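Local coordinates for protein 4-alpha-glucanotransferase (Corynebacterium glutamicum, PDB 5B68) that is an amylomaltase, also called disproportionating enzyme, built on a TIM-barrel domain of the 4-alpha-glucanotransferase family with a beta-sandwich domain toward its N-terminus, at residues D603-S607 with A608-P612; G625-A628 with E629-G633. All coordinates share one frame; numbering follows the deposited sequence.

How the interactions relate
Both interactions are local contacts at helix ends, met one after the other along the chain: interaction 1 closes helix 587-607, and interaction 2 opens the next helix, 627-639. Their centres lie 12 Å apart, and the two touch directly. Ala610 CB packs against Gly633 O at 3.4 Å, and Leu611 CD2 rests 3.7 Å from Gly633 CA, so the chain leaving interaction 1 lies against the first turns of the helix begun in interaction 2. Both belong to the 4-alpha-glucanotransferase part of the chain but sit on its periphery, their centres 35 and 33 Å from the centre of the chain.

Interaction 1: D603-S607 with A608-P612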
loop_
_atom_site.group_PDB
_atom_site.type_symbol
_atom_site.label_atom_id
_atom_site.label_comp_id
_atom_site.label_asym_id
_atom_site.label_seq_id
_atom_site.Cartn_x
_atom_site.Cartn_y
_atom_site.Cartn_z
ATOM N N ASP A 603 2.867 12.115 -31.802
ATOM C CA ASP A 603 4.052 12.665 -32.485
ATOM C C ASP A 603 5.343 12.310 -31.816
ATOM O O ASP A 603 6.366 12.028 -32.477
ATOM C CB ASP A 603 3.945 14.196 -32.650
ATOM C CG ASP A 603 2.961 14.601 -33.751
ATOM O OD1 ASP A 603 2.549 13.734 -34.579
ATOM O OD2 ASP A 603 2.543 15.780 -33.702
ATOM N N VAL A 604 5.348 12.321 -30.479
ATOM C CA VAL A 604 6.595 11.943 -29.779
ATOM C C VAL A 604 6.904 10.473 -29.982
ATOM O O VAL A 604 8.055 10.091 -30.107
ATOM C CB VAL A 604 6.542 12.384 -28.279
ATOM C CG1 VAL A 604 7.379 11.523 -27.394
ATOM C CG2 VAL A 604 6.938 13.868 -28.170
ATOM N N ALA A 605 5.849 9.649 -29.972
ATOM C CA ALA A 605 5.995 8.195 -30.231
ATOM C C ALA A 605 6.573 7.924 -31.632
ATOM O O ALA A 605 7.490 7.107 -31.816
ATOM C CB ALA A 605 4.650 7.498 -30.029
ATOM N N ALA A 606 6.099 8.699 -32.583
ATOM C CA ALA A 606 6.609 8.621 -33.938
ATOM C C ALA A 606 8.049 9.067 -34.053
ATOM O O ALA A 606 8.769 8.493 -34.858
ATOM C CB ALA A 606 5.677 9.385 -34.899
ATOM N N SER A 607 8.520 10.055 -33.269
ATOM C CA SER A 607 9.945 10.404 -33.272
ATOM C C SER A 607 10.809 9.302 -32.752
ATOM O O SER A 607 12.000 9.199 -33.054
ATOM C CB SER A 607 10.194 11.656 -32.412
ATOM O OG SER A 607 9.540 12.751 -33.025
ATOM N N ALA A 608 10.197 8.446 -31.942
ATOM C CA ALA A 608 10.886 7.252 -31.441
ATOM C C ALA A 608 10.667 6.018 -32.351
ATOM O O ALA A 608 11.061 4.944 -31.979
ATOM C CB ALA A 608 10.391 6.955 -30.028
ATOM N N ASN A 609 10.081 6.203 -33.529
ATOM C CA ASN A 609 9.801 5.104 -34.474
ATOM C C ASN A 609 8.741 4.106 -33.991
ATOM O O ASN A 609 8.594 3.041 -34.560
ATOM C CB ASN A 609 11.109 4.465 -34.970
ATOM C CG ASN A 609 11.950 5.482 -35.786
ATOM O OD1 ASN A 609 11.408 6.237 -36.551
ATOM N ND2 ASN A 609 13.232 5.494 -35.595
ATOM N N ALA A 610 8.006 4.455 -32.922
ATOM C CA ALA A 610 6.992 3.510 -32.367
ATOM C C ALA A 610 5.714 3.512 -33.188
ATOM O O ALA A 610 4.909 2.594 -33.142
ATOM C CB ALA A 610 6.683 3.878 -30.907
ATOM N N LEU A 611 5.499 4.584 -33.934
ATOM C CA LEU A 611 4.337 4.735 -34.777
ATOM C C LEU A 611 4.833 5.376 -36.043
ATOM O O LEU A 611 5.869 5.987 -36.005
ATOM C CB LEU A 611 3.299 5.678 -34.176
ATOM C CG LEU A 611 2.440 5.084 -33.086
ATOM C CD1 LEU A 611 1.718 6.215 -32.406
ATOM C CD2 LEU A 611 1.453 4.110 -33.699
ATOM N N PRO A 612 4.075 5.235 -37.144
ATOM C CA PRO A 612 4.458 6.075 -38.354
ATOM C C PRO A 612 4.232 7.576 -38.106
ATOM O O PRO A 612 3.282 7.999 -37.400
ATOM C CB PRO A 612 3.532 5.560 -39.428
ATOM C CG PRO A 612 2.290 5.188 -38.708
ATOM C CD PRO A 612 2.758 4.615 -37.345
HETATM O O HOH W 1 8.232 6.770 -37.275
#
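Ala605 puts its methyl against two residues that follow the end of helix 587-607: its CB lies 4.0 Å from Leu611 CD1 and 4.2 Å from Ala610 CB. Leu611 has CG beside its own backbone N (chi1 -78°) and an extended second torsion, which carries the CD1 branch back to the helix. One residue on, Ala606 CB meets the start of the side chain, Leu611 CB, at a looser 4.5 Å. Phe637 of helix 627-639 adds to this small apolar group, touching Ala605, Ala608 and Ala610.

The backbone around these methyls forms a Schellman motif. Asn609, with a positive phi of 67°, is its C-prime residue and turns the chain back across the helix end. Ala610 N reaches Ala605 O at 2.9 Å and Asn609 N reaches Ala606 O at 3.0 Å. The second donor stands well above the plane of the Ala606 carbonyl, 71° out of it. Ala608 N leans on the last helical turn, with a bond to Val604 O and a weak one to Ala605 O; the latter oxygen thus takes two backbone donors.

Farther out, the returning chain lays Leu611 O over Ala606 CA in a CA-H...O contact of 3.4 Å. A water bridges the carbonyls at this edge, hydrogen-bonded to Ala606 O and, at 2.8 Å, to Leu611 O. Tyr616, farther along the loop, ties both parts together: its N donates to Asp603 OD1 on the helix, and its OH is hydrogen-bonded to Pro612 O.

Interaction 2: G625-A628 with E629-G633; sequences GELA and ELLEG
Glu626 and Glu629 meet at the start of helix 627-639, where Glu626 holds the N-cap position and Glu629, at N3, supplies one half of a capping box, its carboxylate accepting from the N-cap amide. Glu629 OE1 lies 2.9 Å from Glu626 N in a nearly straight bond (167°), using the anti lone pair, the one turned away from OE2. With CG beside its backbone N (chi1 -50°) and the chain extended beyond it, Glu629 reaches along the helix start to this amide, and its CG passes 3.8 Å from Glu626 CB.

The tight part lies on the leucine face. Leu627 has CG anti to its backbone N (chi1 -163°), and both its methyls reach Leu631 one turn on; CD2 comes within 3.7 Å of Leu631 CD1. Underneath, Leu631 N bonds to Leu627 O. Leu630 covers the cap from another side, with CD1 against Gly625 O at 3.6 Å while its N bonds to Glu626 O. Helix 565-569 borders these leucines: Leu569 touches Leu627 and Leu630, and Thr565 touches Leu631.

The open side is that of Glu626, whose chain bends at its second torsion and leads the carboxylate away from the helix. That group is turned almost perpendicular to the Glu629 carboxylate, and Glu626 OE2 stays 5.5 Å from Glu629 OE1. Arg698 of helix 694-702, whose side chain touches Glu629, probably offsets some of the negative charge. Glu632 is held against the same helix, its OE2 forming a salt bridge with Arg698 NE. Its backbone keeps to helix 627-639, Glu632 N donating to Ala628 O at 2.9 Å, while its CG lies 3.3 Å from that same oxygen.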
loop_
_atom_site.group_PDB
_atom_site.type_symbol
_atom_site.label_atom_id
_atom_site.label_comp_id
_atom_site.label_asym_id
_atom_site.label_seq_id
_atom_site.Cartn_x
_atom_site.Cartn_y
_atom_site.Cartn_z
ATOM N N GLY A 625 -5.474 6.000 -36.807
ATOM C CA GLY A 625 -5.123 4.592 -36.956
ATOM C C GLY A 625 -6.159 3.770 -36.252
ATOM O O GLY A 625 -6.953 4.303 -35.472
ATOM N N GLU A 626 -6.107 2.469 -36.470
ATOM C CA GLU A 626 -6.974 1.524 -35.805
ATOM C C GLU A 626 -6.591 1.409 -34.334
ATOM O O GLU A 626 -5.466 1.643 -33.980
ATOM C CB GLU A 626 -6.801 0.156 -36.432
ATOM C CG GLU A 626 -7.087 0.099 -37.904
ATOM C CD GLU A 626 -8.469 -0.412 -38.154
ATOM O OE1 GLU A 626 -9.421 0.340 -37.879
ATOM O OE2 GLU A 626 -8.603 -1.566 -38.597
ATOM N N LEU A 627 -7.518 0.969 -33.501
ATOM C CA LEU A 627 -7.255 0.899 -32.083
ATOM C C LEU A 627 -6.040 0.031 -31.828
ATOM O O LEU A 627 -5.156 0.426 -31.108
ATOM C CB LEU A 627 -8.450 0.239 -31.399
ATOM C CG LEU A 627 -8.682 0.330 -29.890
ATOM C CD1 LEU A 627 -8.937 -1.007 -29.236
ATOM C CD2 LEU A 627 -7.615 1.111 -29.159
ATOM N N ALA A 628 -5.963 -1.113 -32.483
ATOM C CA ALA A 628 -4.846 -2.018 -32.278
ATOM C C ALA A 628 -3.520 -1.376 -32.659
ATOM O O ALA A 628 -2.530 -1.592 -32.010
ATOM C CB ALA A 628 -5.048 -3.325 -33.025
ATOM N N GLU A 629 -3.505 -0.605 -33.731
ATOM C CA GLU A 629 -2.278 0.069 -34.128
ATOM C C GLU A 629 -1.800 1.093 -33.092
ATOM O O GLU A 629 -0.634 1.219 -32.829
ATOM C CB GLU A 629 -2.431 0.699 -35.510
ATOM C CG GLU A 629 -2.993 -0.268 -36.539
ATOM C CD GLU A 629 -3.185 0.360 -37.906
ATOM O OE1 GLU A 629 -3.951 1.316 -38.035
ATOM O OE2 GLU A 629 -2.552 -0.114 -38.851
ATOM N N LEU A 630 -2.734 1.817 -32.515
ATOM C CA LEU A 630 -2.404 2.830 -31.506
ATOM C C LEU A 630 -1.936 2.146 -30.224
ATOM O O LEU A 630 -0.934 2.547 -29.674
ATOM C CB LEU A 630 -3.599 3.718 -31.267
ATOM C CG LEU A 630 -3.931 4.620 -32.461
ATOM C CD1 LEU A 630 -5.332 5.155 -32.329
ATOM C CD2 LEU A 630 -2.947 5.730 -32.598
ATOM N N LEU A 631 -2.646 1.108 -29.807
ATOM C CA LEU A 631 -2.174 0.293 -28.683
ATOM C C LEU A 631 -0.790 -0.254 -28.893
ATOM O O LEU A 631 0.069 -0.192 -28.043
ATOM C CB LEU A 631 -3.129 -0.841 -28.438
ATOM C CG LEU A 631 -4.452 -0.448 -27.839
ATOM C CD1 LEU A 631 -5.394 -1.586 -27.933
ATOM C CD2 LEU A 631 -4.290 0.040 -26.379
ATOM N N GLU A 632 -0.532 -0.810 -30.070
ATOM C CA GLU A 632 0.787 -1.317 -30.364
ATOM C C GLU A 632 1.824 -0.195 -30.253
ATOM O O GLU A 632 2.903 -0.395 -29.708
ATOM C CB GLU A 632 0.804 -1.913 -31.793
ATOM C CG GLU A 632 0.259 -3.297 -31.897
ATOM C CD GLU A 632 0.046 -3.766 -33.359
ATOM O OE1 GLU A 632 -0.245 -2.935 -34.256
ATOM O OE2 GLU A 632 0.114 -4.974 -33.560
ATOM N N GLY A 633 1.529 0.970 -30.835
ATOM C CA GLY A 633 2.502 2.064 -30.856
ATOM C C GLY A 633 2.829 2.612 -29.459
ATOM O O GLY A 633 3.971 2.827 -29.112
#